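Local coordinates for hydrolase, haloacid dehalogenase-like family (Pseudomonas syringae pv. tomato, PDB 3S6J), which probably acts as a metal-dependent sugar phosphatase of the haloacid dehalogenase-like family and binds calcium in this crystal, at residues E[9-14]-E[101-106]. Residues are numbered along the deposited sequence; the frame is centred on the assembly and turned at random.
Sequences FIFDLD and ETLDKE. With CA (calcium ion), chain M.
The closest CA atoms of the two segments are those of Phe9 and Leu103, 8.9 Å apart, so strand 8-11 and helix 96-105 meet here through side chains alone. Leu103 divides its two methyls between two phenylalanines. Leu103 CD2 sits over one face of the Phe9 ring, 4.1 Å from the ring centroid and 17° off the normal, a CH-pi contact shifted toward the CE1 side of the rim. Leu103 CD1 instead meets Phe11 at its edge, in the ring plane, 3.5 Å from Phe11 CE2. Two residues apart on the strand, Phe9 and Phe11 both point toward the helix; similar first torsions (chi1 -69° and -74°), with CG anti to the carbonyl carbon, then give the rings alike settings.

Beyond Phe11 the chain turns into the metal site, as in the DxD motif of this superfamily. Calcium is bound by Asp12 OD2 at 2.5 Å and by the backbone Asp14 O at 2.4 Å, together with three waters and Asp172. Lys147 forms a salt bridge with Asp12 OD1.

Strand 8-11 lies between strands 110-113 and 167-171 in the parallel sheet of the Rossmann-like core. Helix 96-105 packs on that sheet, where Trp110 touches Phe9, Phe11 and Leu103, and Leu99 and Leu100 extend the apolar layer around Phe11.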
loop_
_atom_site.group_PDB
_atom_site.type_symbol
_atom_site.label_atom_id
_atom_site.label_comp_id
_atom_site.label_asym_id
_atom_site.label_seq_id
_atom_site.Cartn_x
_atom_site.Cartn_y
_atom_site.Cartn_z
ATOM N N PHE E 9 16.484 16.611 13.936
ATOM C CA PHE E 9 15.702 15.626 13.203
ATOM C C PHE E 9 14.354 15.306 13.833
ATOM O O PHE E 9 14.269 14.933 15.009
ATOM C CB PHE E 9 16.502 14.331 13.040
ATOM C CG PHE E 9 17.681 14.459 12.117
ATOM C CD1 PHE E 9 18.839 15.115 12.527
ATOM C CD2 PHE E 9 17.640 13.920 10.841
ATOM C CE1 PHE E 9 19.939 15.230 11.670
ATOM C CE2 PHE E 9 18.729 14.034 9.982
ATOM C CZ PHE E 9 19.879 14.693 10.396
ATOM N N ILE E 10 13.297 15.433 13.038
ATOM C CA ILE E 10 11.966 15.023 13.482
ATOM C C ILE E 10 11.498 13.809 12.681
ATOM O O ILE E 10 11.240 13.906 11.482
ATOM C CB ILE E 10 10.941 16.156 13.357
ATOM C CG1 ILE E 10 11.447 17.407 14.079
ATOM C CG2 ILE E 10 9.635 15.702 13.940
ATOM C CD1 ILE E 10 10.614 18.661 13.838
ATOM N N PHE E 11 11.409 12.666 13.353
ATOM C CA PHE E 11 11.081 11.417 12.691
ATOM C C PHE E 11 9.613 11.057 12.903
ATOM O O PHE E 11 9.102 11.120 14.026
ATOM C CB PHE E 11 11.920 10.277 13.259
ATOM C CG PHE E 11 13.362 10.281 12.829
ATOM C CD1 PHE E 11 13.749 9.669 11.651
ATOM C CD2 PHE E 11 14.334 10.850 13.629
ATOM C CE1 PHE E 11 15.082 9.642 11.277
ATOM C CE2 PHE E 11 15.666 10.833 13.256
ATOM C CZ PHE E 11 16.042 10.238 12.078
ATOM N N ASP E 12 8.932 10.685 11.830
ATOM C CA ASP E 12 7.677 9.973 11.980
ATOM C C ASP E 12 8.022 8.555 12.482
ATOM O O ASP E 12 9.194 8.162 12.468
ATOM C CB ASP E 12 6.935 9.928 10.652
ATOM C CG ASP E 12 5.772 8.970 10.681
ATOM O OD1 ASP E 12 4.797 9.248 11.398
ATOM O OD2 ASP E 12 5.846 7.935 9.991
ATOM N N LEU E 13 7.027 7.788 12.933
ATOM C CA LEU E 13 7.324 6.475 13.521
ATOM C C LEU E 13 6.817 5.307 12.676
ATOM O O LEU E 13 7.588 4.609 12.013
ATOM C CB LEU E 13 6.765 6.402 14.943
ATOM C CG LEU E 13 7.025 5.145 15.784
ATOM C CD1 LEU E 13 8.511 4.734 15.784
ATOM C CD2 LEU E 13 6.516 5.373 17.215
ATOM N N ASP E 14 5.511 5.107 12.717
ATOM C CA ASP E 14 4.827 4.064 11.975
ATOM C C ASP E 14 5.060 4.229 10.455
ATOM O O ASP E 14 4.559 5.165 9.852
ATOM C CB ASP E 14 3.346 4.149 12.384
ATOM C CG ASP E 14 2.404 3.462 11.424
ATOM O OD1 ASP E 14 1.434 4.126 10.998
ATOM O OD2 ASP E 14 2.590 2.266 11.120
ATOM N N GLU E 101 21.210 5.485 16.286
ATOM C CA GLU E 101 22.519 5.342 16.910
ATOM C C GLU E 101 23.550 6.288 16.292
ATOM O O GLU E 101 24.354 6.894 17.011
ATOM C CB GLU E 101 23.000 3.892 16.806
ATOM C CG GLU E 101 22.154 2.922 17.617
ATOM C CD GLU E 101 22.685 1.495 17.605
ATOM O OE1 GLU E 101 23.280 1.069 16.588
ATOM O OE2 GLU E 101 22.487 0.791 18.621
ATOM N N THR E 102 23.522 6.427 14.968
ATOM C CA THR E 102 24.442 7.340 14.294
ATOM C C THR E 102 24.251 8.773 14.780
ATOM O O THR E 102 25.225 9.473 15.048
ATOM C CB THR E 102 24.306 7.293 12.773
ATOM O OG1 THR E 102 24.531 5.955 12.313
ATOM C CG2 THR E 102 25.333 8.216 12.119
ATOM N N LEU E 103 22.997 9.197 14.911
ATOM C CA LEU E 103 22.689 10.555 15.337
ATOM C C LEU E 103 23.161 10.845 16.761
ATOM O O LEU E 103 23.691 11.914 17.035
ATOM C CB LEU E 103 21.181 10.831 15.230
ATOM C CG LEU E 103 20.572 10.729 13.831
ATOM C CD1 LEU E 103 19.064 10.977 13.886
ATOM C CD2 LEU E 103 21.244 11.702 12.872
ATOM N N ASP E 104 22.943 9.910 17.674
ATOM C CA ASP E 104 23.374 10.114 19.055
ATOM C C ASP E 104 24.885 10.257 19.116
ATOM O O ASP E 104 25.407 11.174 19.740
ATOM C CB ASP E 104 22.956 8.941 19.938
ATOM C CG ASP E 104 21.471 8.800 20.031
ATOM O OD1 ASP E 104 20.774 9.665 19.458
ATOM O OD2 ASP E 104 21.005 7.828 20.672
ATOM N N LYS E 105 25.574 9.328 18.466
ATOM C CA LYS E 105 27.026 9.295 18.477
ATOM C C LYS E 105 27.586 10.584 17.889
ATOM O O LYS E 105 28.744 10.939 18.109
ATOM C CB LYS E 105 27.521 8.094 17.681
ATOM C CG LYS E 105 28.992 7.786 17.897
ATOM C CD LYS E 105 29.532 6.831 16.842
ATOM C CE LYS E 105 31.042 6.656 16.987
ATOM N NZ LYS E 105 31.798 7.923 16.729
ATOM N N GLU E 106 26.738 11.293 17.157
ATOM C CA GLU E 106 27.148 12.455 16.395
ATOM C C GLU E 106 26.614 13.736 17.030
ATOM O O GLU E 106 26.777 14.824 16.480
ATOM C CB GLU E 106 26.595 12.302 14.989
ATOM C CG GLU E 106 27.357 12.985 13.897
ATOM C CD GLU E 106 27.253 12.213 12.598
ATOM O OE1 GLU E 106 27.414 10.976 12.650
ATOM O OE2 GLU E 106 27.014 12.827 11.533
HETATM CA CA CA M . 3.593 7.242 9.094
HETATM O O HOH W 1 2.746 9.486 8.745
HETATM O O HOH W 2 1.533 6.930 10.563
HETATM O O HOH W 3 1.919 6.234 7.274
#